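Local coordinates for putative sarcosine dimethylglycine methyltransferase (Galdieria sulphuraria, PDB 2O57), which probably transfers methyl groups from S-adenosylmethionine to sarcosine and dimethylglycine, at residues R98-V101 with R102-V106; N118-N121 with E122-N126; K246-L249 with I250-S253. All coordinates share one frame; numbering follows the deposited sequence.

Contact 1 (R98-V101 with R102-V106); sequences RFLV and RKFGV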
ATOM      1  N   ARG A  98     -17.317 -11.100  10.649  1.00 12.57           N
ATOM      2  CA  ARG A  98     -17.050 -11.628  11.981  1.00 12.73           C
ATOM      3  C   ARG A  98     -15.725 -11.122  12.553  1.00 12.48           C
ATOM      4  O   ARG A  98     -15.686 -10.735  13.722  1.00 11.36           O
ATOM      5  CB  ARG A  98     -17.122 -13.163  12.032  1.00 12.87           C
ATOM      6  CG  ARG A  98     -18.611 -13.641  11.947  1.00 13.14           C
ATOM      7  CD  ARG A  98     -18.738 -15.163  11.964  1.00 11.83           C
ATOM      8  NE  ARG A  98     -18.098 -15.802  10.794  1.00 12.64           N
ATOM      9  CZ  ARG A  98     -18.663 -15.984   9.598  1.00 12.94           C
ATOM     10  NH1 ARG A  98     -19.905 -15.549   9.372  1.00  8.97           N
ATOM     11  NH2 ARG A  98     -17.964 -16.622   8.625  1.00 12.18           N
ATOM     12  N   PHE A  99     -14.665 -11.119  11.734  1.00 11.96           N
ATOM     13  CA  PHE A  99     -13.351 -10.536  12.129  1.00 12.38           C
ATOM     14  C   PHE A  99     -13.486  -9.068  12.621  1.00 13.22           C
ATOM     15  O   PHE A  99     -13.003  -8.707  13.706  1.00 13.30           O
ATOM     16  CB  PHE A  99     -12.388 -10.621  10.944  1.00 12.23           C
ATOM     17  CG  PHE A  99     -11.103  -9.847  11.118  1.00 12.93           C
ATOM     18  CD1 PHE A  99     -10.039 -10.407  11.817  1.00 14.54           C
ATOM     19  CD2 PHE A  99     -10.950  -8.579  10.557  1.00 12.94           C
ATOM     20  CE1 PHE A  99      -8.843  -9.703  11.973  1.00 16.99           C
ATOM     21  CE2 PHE A  99      -9.749  -7.861  10.690  1.00 12.07           C
ATOM     22  CZ  PHE A  99      -8.699  -8.423  11.386  1.00 14.97           C
ATOM     23  N   LEU A 100     -14.156  -8.231  11.836  1.00 12.53           N
ATOM     24  CA  LEU A 100     -14.309  -6.820  12.220  1.00 12.78           C
ATOM     25  C   LEU A 100     -15.177  -6.601  13.484  1.00 13.18           C
ATOM     26  O   LEU A 100     -14.889  -5.730  14.333  1.00 13.44           O
ATOM     27  CB  LEU A 100     -14.854  -6.028  11.030  1.00 12.71           C
ATOM     28  CG  LEU A 100     -13.953  -5.909   9.790  1.00 11.71           C
ATOM     29  CD1 LEU A 100     -14.754  -5.150   8.737  1.00 13.83           C
ATOM     30  CD2 LEU A 100     -12.670  -5.150  10.129  1.00 10.15           C
ATOM     31  N   VAL A 101     -16.258  -7.373  13.587  1.00 14.06           N
ATOM     32  CA  VAL A 101     -17.158  -7.279  14.734  1.00 15.11           C
ATOM     33  C   VAL A 101     -16.390  -7.681  16.022  1.00 15.23           C
ATOM     34  O   VAL A 101     -16.397  -6.920  16.999  1.00 15.75           O
ATOM     35  CB  VAL A 101     -18.460  -8.116  14.535  1.00 14.83           C
ATOM     36  CG1 VAL A 101     -19.277  -8.214  15.865  1.00 16.43           C
ATOM     37  CG2 VAL A 101     -19.306  -7.533  13.383  1.00 15.43           C
ATOM     38  N   ARG A 102     -15.711  -8.831  16.013  1.00 15.01           N
ATOM     39  CA  ARG A 102     -14.955  -9.274  17.205  1.00 15.73           C
ATOM     40  C   ARG A 102     -13.835  -8.278  17.555  1.00 15.63           C
ATOM     41  O   ARG A 102     -13.537  -8.071  18.733  1.00 15.02           O
ATOM     42  CB  ARG A 102     -14.336 -10.692  17.049  1.00 15.48           C
ATOM     43  CG  ARG A 102     -15.305 -11.860  16.722  1.00 15.92           C
ATOM     44  CD  ARG A 102     -14.510 -13.177  16.586  1.00 17.06           C
ATOM     45  NE  ARG A 102     -15.256 -14.317  16.029  1.00 17.92           N
ATOM     46  CZ  ARG A 102     -16.083 -15.049  16.762  1.00 19.34           C
ATOM     47  NH1 ARG A 102     -16.254 -14.736  18.036  1.00 24.76           N
ATOM     48  NH2 ARG A 102     -16.730 -16.086  16.247  1.00 19.82           N
ATOM     49  N   LYS A 103     -13.217  -7.666  16.543  1.00 14.72           N
ATOM     50  CA  LYS A 103     -12.036  -6.826  16.786  1.00 15.51           C
ATOM     51  C   LYS A 103     -12.398  -5.390  17.219  1.00 14.94           C
ATOM     52  O   LYS A 103     -11.799  -4.860  18.147  1.00 14.31           O
ATOM     53  CB  LYS A 103     -11.105  -6.798  15.556  1.00 15.44           C
ATOM     54  CG  LYS A 103      -9.765  -6.113  15.830  1.00 19.27           C
ATOM     55  CD  LYS A 103      -8.782  -6.392  14.732  1.00 23.87           C
ATOM     56  CE  LYS A 103      -7.380  -6.126  15.222  1.00 26.71           C
ATOM     57  NZ  LYS A 103      -7.002  -7.237  16.138  1.00 29.89           N
ATOM     58  N   PHE A 104     -13.399  -4.802  16.567  1.00 14.65           N
ATOM     59  CA  PHE A 104     -13.780  -3.383  16.758  1.00 14.68           C
ATOM     60  C   PHE A 104     -15.153  -3.157  17.418  1.00 15.07           C
ATOM     61  O   PHE A 104     -15.459  -2.044  17.846  1.00 16.16           O
ATOM     62  CB  PHE A 104     -13.732  -2.647  15.399  1.00 14.52           C
ATOM     63  CG  PHE A 104     -12.366  -2.606  14.796  1.00 14.26           C
ATOM     64  CD1 PHE A 104     -11.430  -1.653  15.226  1.00 14.66           C
ATOM     65  CD2 PHE A 104     -11.988  -3.546  13.824  1.00 16.19           C
ATOM     66  CE1 PHE A 104     -10.146  -1.619  14.678  1.00 13.94           C
ATOM     67  CE2 PHE A 104     -10.698  -3.525  13.257  1.00 15.79           C
ATOM     68  CZ  PHE A 104      -9.768  -2.573  13.693  1.00 15.48           C
ATOM     69  N   GLY A 105     -15.982  -4.191  17.513  1.00 15.50           N
ATOM     70  CA  GLY A 105     -17.336  -4.011  18.033  1.00 15.05           C
ATOM     71  C   GLY A 105     -18.226  -3.118  17.163  1.00 14.95           C
ATOM     72  O   GLY A 105     -19.170  -2.499  17.660  1.00 15.11           O
ATOM     73  N   VAL A 106     -17.925  -3.040  15.865  1.00 15.20           N
ATOM     74  CA  VAL A 106     -18.807  -2.406  14.888  1.00 14.37           C
ATOM     75  C   VAL A 106     -19.990  -3.346  14.587  1.00 15.77           C
ATOM     76  O   VAL A 106     -20.005  -4.519  14.992  1.00 14.99           O
ATOM     77  CB  VAL A 106     -18.057  -2.140  13.519  1.00 15.61           C
ATOM     78  CG1 VAL A 106     -16.999  -1.035  13.646  1.00 13.38           C
ATOM     79  CG2 VAL A 106     -17.436  -3.448  12.962  1.00 13.13           C
TER
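Leu-100 meets Phe-104 one helical turn on, and the backbone bonds between 98-101 and 102-106 set that spacing. Arg-102 N gives Arg-98 O a nearly straight bond of 3.0 Å (172° at the hydrogen), and Lys-103 N binds Phe-99 O. The last two rungs are short: Phe-104 N to Leu-100 O is 2.8 Å, and Gly-105 N reaches Val-101 O at the same length but more bent. Gly-105 has left helical geometry with a positive phi of 64°, a conformation glycine adopts without strain, and this lets Val-106 fold back.

The apolar contacts fall into two patches. In the first, Leu-100 CD2 reaches the ring of Phe-104 at CE2, 4.0 Å away, while Leu-100 CB faces Val-106 CG2 at 4.1 Å. With CG beside its own backbone N (chi1 -63°), the Phe-104 ring brings its edge to Leu-100 O, and Lys-103 CG lies over one face near the rim. Were Phe-104 cut back to alanine, Leu-100 CD2 would probably lose its aromatic neighbour and a gap would open toward Ala-75 of helix 59-76. In the second, exposed Lys-103 runs alongside Phe-99, its CD 3.9 Å from Phe-99 CZ, its methylenes suiting the partly exposed ring and its ammonium making a long, weak ion pair with Glu-68.

Arg-98 leads away from 102-106, giving NH1 to Asn-125 OD1 and NH2 to Tyr-93 O. This is the C-terminal end of the helix in a beta-alpha-beta unit (85-89, 95-104, 107-112) of the Rossmann-like class I methyltransferase fold, strand order 3-2-1-4-5-7-6.

Contact 2 (N118-N121 with E122-N126); sequences NKRN and EEYNN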
ATOM      1  N   ASN A 118     -24.980 -16.830   1.728  1.00 14.04           N
ATOM      2  CA  ASN A 118     -25.730 -16.025   2.693  1.00 14.15           C
ATOM      3  C   ASN A 118     -26.358 -16.858   3.789  1.00 14.42           C
ATOM      4  O   ASN A 118     -26.341 -16.474   4.967  1.00 14.96           O
ATOM      5  CB  ASN A 118     -26.829 -15.241   1.986  1.00 14.20           C
ATOM      6  CG  ASN A 118     -26.270 -14.186   1.060  1.00 13.80           C
ATOM      7  OD1 ASN A 118     -25.085 -13.816   1.167  1.00 14.76           O
ATOM      8  ND2 ASN A 118     -27.103 -13.708   0.118  1.00 12.48           N
ATOM      9  N   LYS A 119     -26.926 -17.994   3.411  1.00 13.94           N
ATOM     10  CA  LYS A 119     -27.527 -18.851   4.428  1.00 14.90           C
ATOM     11  C   LYS A 119     -26.471 -19.389   5.404  1.00 14.40           C
ATOM     12  O   LYS A 119     -26.691 -19.380   6.635  1.00 13.51           O
ATOM     13  CB  LYS A 119     -28.345 -19.972   3.796  1.00 15.21           C
ATOM     14  CG  LYS A 119     -29.576 -19.471   3.024  1.00 19.83           C
ATOM     15  CD  LYS A 119     -30.607 -18.736   3.940  1.00 23.38           C
ATOM     16  CE  LYS A 119     -32.044 -18.853   3.421  1.00 28.17           C
ATOM     17  NZ  LYS A 119     -32.405 -18.039   2.192  1.00 27.76           N
ATOM     18  N   ARG A 120     -25.320 -19.826   4.880  1.00 14.90           N
ATOM     19  CA  ARG A 120     -24.222 -20.305   5.756  1.00 14.90           C
ATOM     20  C   ARG A 120     -23.686 -19.223   6.647  1.00 14.29           C
ATOM     21  O   ARG A 120     -23.390 -19.487   7.803  1.00 14.49           O
ATOM     22  CB  ARG A 120     -23.055 -20.922   4.965  1.00 14.91           C
ATOM     23  CG  ARG A 120     -23.398 -22.221   4.408  1.00 18.73           C
ATOM     24  CD  ARG A 120     -22.212 -22.985   3.934  1.00 20.41           C
ATOM     25  NE  ARG A 120     -22.717 -23.970   3.007  1.00 23.32           N
ATOM     26  CZ  ARG A 120     -22.081 -24.409   1.931  1.00 24.04           C
ATOM     27  NH1 ARG A 120     -20.876 -23.949   1.620  1.00 23.27           N
ATOM     28  NH2 ARG A 120     -22.679 -25.301   1.150  1.00 26.30           N
ATOM     29  N   ASN A 121     -23.481 -18.022   6.073  1.00 14.72           N
ATOM     30  CA  ASN A 121     -23.114 -16.806   6.807  1.00 14.57           C
ATOM     31  C   ASN A 121     -24.025 -16.586   8.052  1.00 15.09           C
ATOM     32  O   ASN A 121     -23.534 -16.498   9.182  1.00 14.12           O
ATOM     33  CB  ASN A 121     -23.154 -15.597   5.844  1.00 13.10           C
ATOM     34  CG  ASN A 121     -22.492 -14.351   6.428  1.00 16.03           C
ATOM     35  OD1 ASN A 121     -22.121 -14.332   7.618  1.00 15.80           O
ATOM     36  ND2 ASN A 121     -22.386 -13.276   5.610  1.00 13.57           N
ATOM     37  N   GLU A 122     -25.339 -16.534   7.842  1.00 15.40           N
ATOM     38  CA  GLU A 122     -26.294 -16.382   8.959  1.00 17.41           C
ATOM     39  C   GLU A 122     -26.094 -17.504  10.003  1.00 16.44           C
ATOM     40  O   GLU A 122     -26.125 -17.239  11.189  1.00 15.34           O
ATOM     41  CB  GLU A 122     -27.752 -16.375   8.466  1.00 16.37           C
ATOM     42  CG  GLU A 122     -28.112 -15.186   7.584  1.00 21.25           C
ATOM     43  CD  GLU A 122     -29.558 -15.220   7.076  1.00 21.66           C
ATOM     44  OE1 GLU A 122     -29.992 -16.233   6.484  1.00 28.72           O
ATOM     45  OE2 GLU A 122     -30.252 -14.215   7.263  1.00 28.53           O
ATOM     46  N   GLU A 123     -25.897 -18.738   9.534  1.00 17.11           N
ATOM     47  CA  GLU A 123     -25.723 -19.900  10.427  1.00 19.37           C
ATOM     48  C   GLU A 123     -24.491 -19.692  11.309  1.00 18.34           C
ATOM     49  O   GLU A 123     -24.577 -19.840  12.548  1.00 17.77           O
ATOM     50  CB  GLU A 123     -25.606 -21.224   9.645  1.00 18.56           C
ATOM     51  CG  GLU A 123     -26.939 -21.713   9.036  1.00 23.88           C
ATOM     52  CD  GLU A 123     -26.828 -22.866   7.975  1.00 24.41           C
ATOM     53  OE1 GLU A 123     -25.699 -23.271   7.600  1.00 30.42           O
ATOM     54  OE2 GLU A 123     -27.902 -23.339   7.500  1.00 27.76           O
ATOM     55  N   TYR A 124     -23.365 -19.330  10.677  1.00 17.41           N
ATOM     56  CA  TYR A 124     -22.116 -19.008  11.407  1.00 16.33           C
ATOM     57  C   TYR A 124     -22.295 -17.885  12.410  1.00 16.52           C
ATOM     58  O   TYR A 124     -21.777 -17.971  13.516  1.00 16.34           O
ATOM     59  CB  TYR A 124     -20.954 -18.630  10.472  1.00 16.10           C
ATOM     60  CG  TYR A 124     -20.493 -19.731   9.564  1.00 14.38           C
ATOM     61  CD1 TYR A 124     -20.236 -21.006  10.060  1.00 16.81           C
ATOM     62  CD2 TYR A 124     -20.345 -19.503   8.198  1.00 13.76           C
ATOM     63  CE1 TYR A 124     -19.825 -22.037   9.219  1.00 17.19           C
ATOM     64  CE2 TYR A 124     -19.932 -20.502   7.355  1.00 14.79           C
ATOM     65  CZ  TYR A 124     -19.680 -21.764   7.854  1.00 16.97           C
ATOM     66  OH  TYR A 124     -19.304 -22.762   6.995  1.00 16.94           O
ATOM     67  N   ASN A 125     -23.009 -16.833  12.028  1.00 15.90           N
ATOM     68  CA  ASN A 125     -23.245 -15.720  12.946  1.00 16.31           C
ATOM     69  C   ASN A 125     -24.099 -16.114  14.137  1.00 17.10           C
ATOM     70  O   ASN A 125     -23.867 -15.661  15.256  1.00 16.46           O
ATOM     71  CB  ASN A 125     -23.876 -14.534  12.211  1.00 16.22           C
ATOM     72  CG  ASN A 125     -22.991 -14.026  11.042  1.00 16.92           C
ATOM     73  OD1 ASN A 125     -21.772 -14.172  11.068  1.00 17.34           O
ATOM     74  ND2 ASN A 125     -23.621 -13.446  10.023  1.00 15.26           N
ATOM     75  N   ASN A 126     -25.106 -16.937  13.877  1.00 18.17           N
ATOM     76  CA  ASN A 126     -25.934 -17.493  14.941  1.00 19.95           C
ATOM     77  C   ASN A 126     -25.098 -18.350  15.904  1.00 20.25           C
ATOM     78  O   ASN A 126     -25.170 -18.140  17.102  1.00 20.59           O
ATOM     79  CB  ASN A 126     -27.104 -18.283  14.355  1.00 20.36           C
ATOM     80  CG  ASN A 126     -28.212 -17.379  13.811  1.00 24.90           C
ATOM     81  OD1 ASN A 126     -28.438 -16.261  14.302  1.00 28.90           O
ATOM     82  ND2 ASN A 126     -28.939 -17.883  12.806  1.00 29.47           N
TER
HETATM   83  O   HOH W   1     -25.031 -24.957   4.714  1.00 40.81           O
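Asn-121 places CG opposite its backbone N (chi1 -167°), whereas Asn-125 has CG opposite the carbonyl carbon, and these choices bring the two amides together one turn apart. Their planes stand 70° to each other, and Asn-125 ND2 reaches Asn-121 OD1 at 3.0 Å in a weak, bent bond (127° at the hydrogen). Asparagine suits both buried places because its short amide can give and accept at once: OD1 of each also receives Arg-98 NH1, weakly at Asn-121.

The Tyr-124 ring leans back along the preceding turn, with CD2 3.1 Å from Arg-120 O and CE2 4.0 Å from Arg-120 CB. The charged atoms of Arg-120 and Glu-123 are not in contact; water 1 joins them, accepting from Arg-120 NE at 3.0 Å and giving a weak bond to Glu-123 OE1. The aliphatic part of Lys-119 runs beside Glu-122, Lys-119 CD 3.6 Å from Glu-122 OE1.

Regular backbone bonds, such as Tyr-124 N to Arg-120 O at 2.9 Å, carry these groups within helix 115-128. This is the helix of the beta-alpha-beta unit with strands 107-112 and 134-138, and it lays Asn-118, Asn-121 and Glu-122 on Val-136 and Asn-125 on Ile-134.

Contact 3 (K246-L249 with I250-S253); sequences KAEL and IKRS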
ATOM      1  N   LYS A 246      -2.738 -22.475  -6.630  1.00  9.58           N
ATOM      2  CA  LYS A 246      -2.536 -23.534  -7.620  1.00 10.12           C
ATOM      3  C   LYS A 246      -1.880 -24.767  -7.017  1.00 10.84           C
ATOM      4  O   LYS A 246      -2.244 -25.899  -7.367  1.00 10.72           O
ATOM      5  CB  LYS A 246      -1.730 -23.032  -8.825  1.00 11.27           C
ATOM      6  CG  LYS A 246      -1.700 -24.039  -9.992  1.00 11.99           C
ATOM      7  CD  LYS A 246      -1.035 -23.452 -11.277  1.00 12.32           C
ATOM      8  CE  LYS A 246       0.423 -23.299 -11.039  1.00 17.50           C
ATOM      9  NZ  LYS A 246       1.088 -24.657 -11.198  1.00 18.34           N
ATOM     10  N   ALA A 247      -0.893 -24.551  -6.139  1.00 10.85           N
ATOM     11  CA  ALA A 247      -0.221 -25.656  -5.455  1.00 10.55           C
ATOM     12  C   ALA A 247      -1.232 -26.438  -4.594  1.00  9.79           C
ATOM     13  O   ALA A 247      -1.217 -27.657  -4.574  1.00  8.94           O
ATOM     14  CB  ALA A 247       0.939 -25.102  -4.569  1.00  9.87           C
ATOM     15  N   GLU A 248      -2.076 -25.725  -3.855  1.00 10.20           N
ATOM     16  CA  GLU A 248      -3.120 -26.380  -3.039  1.00 10.98           C
ATOM     17  C   GLU A 248      -4.148 -27.148  -3.883  1.00 10.50           C
ATOM     18  O   GLU A 248      -4.578 -28.253  -3.502  1.00 10.72           O
ATOM     19  CB  GLU A 248      -3.843 -25.360  -2.132  1.00 11.27           C
ATOM     20  CG  GLU A 248      -4.720 -26.058  -1.074  1.00 13.06           C
ATOM     21  CD  GLU A 248      -3.900 -26.756   0.024  1.00 16.47           C
ATOM     22  OE1 GLU A 248      -2.668 -26.526   0.156  1.00 17.02           O
ATOM     23  OE2 GLU A 248      -4.485 -27.578   0.740  1.00 19.24           O
ATOM     24  N   LEU A 249      -4.502 -26.603  -5.034  1.00 10.49           N
ATOM     25  CA  LEU A 249      -5.451 -27.276  -5.933  1.00 10.75           C
ATOM     26  C   LEU A 249      -4.831 -28.628  -6.414  1.00 10.85           C
ATOM     27  O   LEU A 249      -5.509 -29.667  -6.502  1.00 11.03           O
ATOM     28  CB  LEU A 249      -5.782 -26.356  -7.111  1.00 10.06           C
ATOM     29  CG  LEU A 249      -6.584 -26.934  -8.300  1.00 12.76           C
ATOM     30  CD1 LEU A 249      -7.959 -27.403  -7.776  1.00 13.97           C
ATOM     31  CD2 LEU A 249      -6.782 -25.926  -9.414  1.00 11.80           C
ATOM     32  N   ILE A 250      -3.543 -28.596  -6.733  1.00 11.51           N
ATOM     33  CA  ILE A 250      -2.836 -29.817  -7.177  1.00 11.34           C
ATOM     34  C   ILE A 250      -2.760 -30.808  -6.010  1.00 11.32           C
ATOM     35  O   ILE A 250      -3.054 -32.009  -6.167  1.00 10.71           O
ATOM     36  CB  ILE A 250      -1.446 -29.459  -7.778  1.00 11.56           C
ATOM     37  CG1 ILE A 250      -1.658 -28.803  -9.151  1.00 11.71           C
ATOM     38  CG2 ILE A 250      -0.543 -30.719  -7.867  1.00 11.78           C
ATOM     39  CD1 ILE A 250      -0.386 -28.077  -9.719  1.00 13.45           C
ATOM     40  N   LYS A 251      -2.415 -30.299  -4.835  1.00 11.40           N
ATOM     41  CA  LYS A 251      -2.325 -31.137  -3.638  1.00 12.20           C
ATOM     42  C   LYS A 251      -3.627 -31.911  -3.373  1.00 13.16           C
ATOM     43  O   LYS A 251      -3.596 -33.105  -3.011  1.00 12.30           O
ATOM     44  CB  LYS A 251      -2.008 -30.278  -2.425  1.00 12.39           C
ATOM     45  CG  LYS A 251      -1.967 -31.054  -1.123  1.00 14.77           C
ATOM     46  CD  LYS A 251      -1.238 -30.317   0.001  1.00 15.76           C
ATOM     47  CE  LYS A 251      -1.199 -31.222   1.250  1.00 21.31           C
ATOM     48  NZ  LYS A 251      -1.070 -30.421   2.528  1.00 19.77           N
ATOM     49  N   ARG A 252      -4.757 -31.216  -3.516  1.00 12.41           N
ATOM     50  CA  ARG A 252      -6.067 -31.769  -3.140  1.00 13.70           C
ATOM     51  C   ARG A 252      -6.851 -32.413  -4.273  1.00 12.45           C
ATOM     52  O   ARG A 252      -8.024 -32.731  -4.097  1.00 12.49           O
ATOM     53  CB  ARG A 252      -6.924 -30.645  -2.576  1.00 13.79           C
ATOM     54  CG  ARG A 252      -6.262 -29.843  -1.461  1.00 16.61           C
ATOM     55  CD  ARG A 252      -6.561 -30.494  -0.164  1.00 19.31           C
ATOM     56  NE  ARG A 252      -6.211 -29.647   0.949  1.00 21.92           N
ATOM     57  CZ  ARG A 252      -6.483 -29.935   2.207  1.00 26.41           C
ATOM     58  NH1 ARG A 252      -7.126 -31.065   2.514  1.00 25.73           N
ATOM     59  NH2 ARG A 252      -6.113 -29.088   3.157  1.00 27.95           N
ATOM     60  N   SER A 253      -6.222 -32.567  -5.430  1.00 13.36           N
ATOM     61  CA  SER A 253      -6.850 -33.057  -6.663  1.00 14.45           C
ATOM     62  C   SER A 253      -7.741 -34.284  -6.510  1.00 15.65           C
ATOM     63  O   SER A 253      -8.898 -34.244  -6.907  1.00 15.48           O
ATOM     64  CB  SER A 253      -5.796 -33.359  -7.740  1.00 14.74           C
ATOM     65  OG  SER A 253      -6.442 -33.771  -8.945  1.00 17.72           O
TER
HETATM   66  O   HOH W   2      -1.771 -27.823   2.255  1.00 42.08           O
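Glu-248 and Arg-252 form an i to i+4 Glu-Arg salt bridge, the close-fitting part of the C-terminal turn of helix 235-251. Glu-248 OE2 takes Arg-252 NE at 2.7 Å in a fairly straight hydrogen bond (160°), and Arg-252 NH2 adds a weaker bond to the same oxygen. NE approaches OE2 on its anti side, somewhat out of the carboxylate plane, while the oxygen lies near the guanidinium plane, at its edge; the two planes are steeply inclined. Both chains bend at chi2, 71° in Glu-248 and -89° in Arg-252, which curls the charged ends toward each other beside the helix. Arg-252 CG packs against Glu-248 O at 3.1 Å, and that oxygen accepts Arg-252 N at 3.0 Å. Arginine suits this last turn because NH1 can still make a second salt bridge, to Glu-255.

On the solvent side the link is made through water. Glu-248 OE1 reaches exposed Lys-251 through water 2, which donates to OE1 at 2.6 Å and accepts from Lys-251 NZ at 2.7 Å; an extended lysine can span that distance while keeping its ammonium at the surface. The side chains of Lys-246 and exposed Ile-250 touch lightly, with Ile-250 CD1 4.0 Å from Lys-246 NZ.

Arg-252 is the first residue to depart from helical geometry. Its side chain and that of Glu-248 rest on helix 27-40, at Val-39, with Glu-248 also on Phe-35 and Trp-40, whereas Leu-249 and Lys-246 face helix 262-280 through Met-268 and Leu-272.

The three contacts follow one another along the chain, each along one helix, contacts 1 and 3 running past its C-terminal end. Contacts 1 and 2 belong to consecutive helices, 95-104 and 115-128, joined through strand 107-112 in the Rossmann-like methyltransferase domain. Their centres are 16 Å apart and they touch where Arg-98 of contact 1 meets Asn-121 and Asn-125 of contact 2, tying the two helices together beside the parallel part of the sheet. Contact 3 lies well away, its centre 32 Å from that of contact 1 and 28 Å from that of contact 2, in helix 235-251, which follows strand 226-233 at the other edge of the sheet. Its side chains pack against helices 27-40 and 262-280.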